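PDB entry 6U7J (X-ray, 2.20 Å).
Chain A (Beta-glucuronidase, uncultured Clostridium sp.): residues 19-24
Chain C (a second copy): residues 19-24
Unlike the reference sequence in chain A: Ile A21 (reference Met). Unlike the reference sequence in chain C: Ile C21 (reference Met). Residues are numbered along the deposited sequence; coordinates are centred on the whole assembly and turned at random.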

# COMPACT_ATOMS: atom_id res chain seq x y z
N ARG A 19 -17.47 27.69 -40.75
CA ARG A 19 -16.27 26.90 -40.52
C ARG A 19 -16.66 25.55 -39.94
O ARG A 19 -17.62 25.44 -39.17
N GLN A 20 -15.92 24.50 -40.30
CA GLN A 20 -16.26 23.17 -39.81
C GLN A 20 -14.99 22.41 -39.44
O GLN A 20 -13.98 22.52 -40.13
N ILE A 21 -15.07 21.62 -38.37
CA ILE A 21 -13.95 20.84 -37.86
C ILE A 21 -14.25 19.36 -38.03
O ILE A 21 -15.34 18.89 -37.67
N LYS A 22 -13.28 18.61 -38.54
CA LYS A 22 -13.33 17.16 -38.56
C LYS A 22 -12.21 16.61 -37.67
O LYS A 22 -11.03 16.83 -37.94
N GLU A 23 -12.59 15.92 -36.59
CA GLU A 23 -11.63 15.33 -35.67
C GLU A 23 -11.01 14.07 -36.27
O GLU A 23 -11.73 13.21 -36.78
N LEU A 24 -9.69 13.96 -36.21
CA LEU A 24 -8.99 12.78 -36.72
C LEU A 24 -8.28 12.03 -35.59
O LEU A 24 -7.09 11.74 -35.69
N ARG C 19 -20.87 10.99 -46.74
CA ARG C 19 -21.38 11.07 -45.38
C ARG C 19 -20.31 11.70 -44.49
O ARG C 19 -19.11 11.50 -44.69
N GLN C 20 -20.76 12.45 -43.49
CA GLN C 20 -19.82 13.15 -42.64
C GLN C 20 -20.32 13.11 -41.20
O GLN C 20 -21.52 13.12 -40.95
N ILE C 21 -19.36 13.04 -40.27
CA ILE C 21 -19.63 12.95 -38.84
C ILE C 21 -19.11 14.22 -38.17
O ILE C 21 -17.98 14.66 -38.44
N LYS C 22 -19.92 14.79 -37.29
CA LYS C 22 -19.49 15.86 -36.40
C LYS C 22 -19.59 15.35 -34.97
O LYS C 22 -20.70 15.04 -34.50
N GLU C 23 -18.46 15.26 -34.28
CA GLU C 23 -18.46 14.85 -32.88
C GLU C 23 -18.90 16.01 -31.99
O GLU C 23 -18.47 17.15 -32.18
N LEU C 24 -19.76 15.71 -31.03
CA LEU C 24 -20.27 16.68 -30.07
C LEU C 24 -19.82 16.36 -28.65
O LEU C 24 -20.59 16.43 -27.70

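The strongest links between these two strands are a reciprocal pair of hydrogen bonds from lysine ammonium groups to backbone carbonyls. Lys C22 NZ donates to Ile A21 O at 2.8 Å, and Lys A22 NZ donates to Ile C21 O, also at 2.8 Å. The strands cross at 91°, nearly perpendicular, with their axes 6.9 Å apart at closest approach, so they cannot zip together through a regular ladder of backbone hydrogen bonds; a long, flexible side chain can bridge the gap instead. In both copies the CA-to-CB bond of the lysine points sideways, yet the end of the chain comes nearer to the partner. The rotamers show how: chi1 is t, chi2 turns to p (76° in Lys A22, 79° in Lys C22), chi3 lies between wells near -130°, and chi4 is t. Lysine suits this buried position because each ammonium can donate several hydrogen bonds, and both are also satisfied elsewhere in the structure.

A water lies between the two backbones, and between the two lysine ammonium groups. Water 1 accepts a hydrogen bond from Glu A23 N at 3.1 Å and a weak one from Glu C23 N at 3.3 Å, linking two amides that face each other across the crossing.

Gln A20 and Gln C20 both point toward the opposite strand, each with chi1 and chi2 in t, which extends the side chains so that their terminal amides meet. The amide of Gln A20 is probably turned over in the model, so its polar partners cannot be assigned from the atoms as placed. A glutamine fits such a meeting because its amide carries both a donor and an acceptor.

Around these groups, aliphatic carbons fill in the packing: the isoleucine CB atoms lie beside the ammonium groups, and the glutamate methylenes touch one another. Ile A21 and Ile C21, which differ from the reference methionine, adopt the same mt rotamer and point sideways. Their branched CB atoms lie against the incoming lysines: Ile A21 CB is 3.5 Å from Lys C22 NZ, and Ile C21 CB is 3.3 Å from Lys A22 NZ. The glutamates also point toward one another, but they touch through methylenes, with Glu A23 CG 3.9 Å from Glu C23 CG. Each chi1 is m, and the carboxylates diverge beyond this contact, which keeps the two acidic groups apart; both residues remain partly exposed. Arg A19 and Arg C19, like Leu A24 and Leu C24, make no contact across the pair, leaving the strand residues to form the interface.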

# COMPACT_ATOMS: atom_id res chain seq x y z
CB ARG A 19 -15.31 27.62 -39.58
CG ARG A 19 -14.86 29.00 -40.05
CD ARG A 19 -13.69 29.49 -39.21
NE ARG A 19 -13.05 30.70 -39.73
CZ ARG A 19 -11.78 31.02 -39.49
NH1 ARG A 19 -11.00 30.22 -38.75
NH2 ARG A 19 -11.29 32.15 -40.00
CB GLN A 20 -17.05 22.38 -40.85
CG GLN A 20 -17.91 21.26 -40.28
CD GLN A 20 -18.40 20.33 -41.39
OE1 GLN A 20 -18.44 19.11 -41.22
NE2 GLN A 20 -18.73 20.90 -42.53
CB ILE A 21 -13.68 21.16 -36.38
CG1 ILE A 21 -13.22 22.61 -36.20
CG2 ILE A 21 -12.67 20.18 -35.80
CD1 ILE A 21 -13.27 23.10 -34.72
CB LYS A 22 -13.20 16.65 -39.99
CG LYS A 22 -13.19 15.14 -40.12
CD LYS A 22 -14.59 14.56 -39.96
CE LYS A 22 -14.59 13.38 -38.98
NZ LYS A 22 -15.96 12.81 -38.78
CB GLU A 23 -12.31 14.98 -34.34
CG GLU A 23 -13.21 16.08 -33.77
CD GLU A 23 -12.44 17.16 -33.04
OE1 GLU A 23 -11.22 16.95 -32.81
OE2 GLU A 23 -13.03 18.22 -32.69
CB LEU A 24 -7.99 13.16 -37.81
CG LEU A 24 -8.59 13.84 -39.06
CD1 LEU A 24 -7.55 14.04 -40.16
CD2 LEU A 24 -9.76 13.04 -39.59
CB ARG C 19 -21.75 9.68 -44.82
CG ARG C 19 -22.81 8.93 -45.57
CD ARG C 19 -23.18 7.67 -44.82
NE ARG C 19 -24.27 6.94 -45.47
CZ ARG C 19 -25.11 6.15 -44.82
NH1 ARG C 19 -25.00 5.97 -43.50
NH2 ARG C 19 -26.07 5.52 -45.49
CB GLN C 20 -19.62 14.61 -43.10
CG GLN C 20 -18.29 15.19 -42.66
CD GLN C 20 -18.20 16.68 -42.91
OE1 GLN C 20 -18.95 17.24 -43.73
NE2 GLN C 20 -17.29 17.34 -42.20
CB ILE C 21 -18.97 11.71 -38.22
CG1 ILE C 21 -19.56 10.41 -38.80
CG2 ILE C 21 -19.07 11.73 -36.69
CD1 ILE C 21 -18.64 9.17 -38.60
CB LYS C 22 -20.35 17.11 -36.60
CG LYS C 22 -20.08 18.19 -35.60
CD LYS C 22 -18.82 18.94 -35.98
CE LYS C 22 -17.88 19.08 -34.80
NZ LYS C 22 -16.59 19.68 -35.24
CB GLU C 23 -17.07 14.37 -32.45
CG GLU C 23 -16.28 13.63 -33.53
CD GLU C 23 -16.42 12.13 -33.44
OE1 GLU C 23 -16.98 11.65 -32.44
OE2 GLU C 23 -15.96 11.42 -34.38
CB LEU C 24 -21.80 16.74 -30.14
CG LEU C 24 -22.37 17.13 -31.51
CD1 LEU C 24 -23.87 17.31 -31.45
CD2 LEU C 24 -21.70 18.38 -32.04
O HOH W 1 -15.63 15.77 -35.97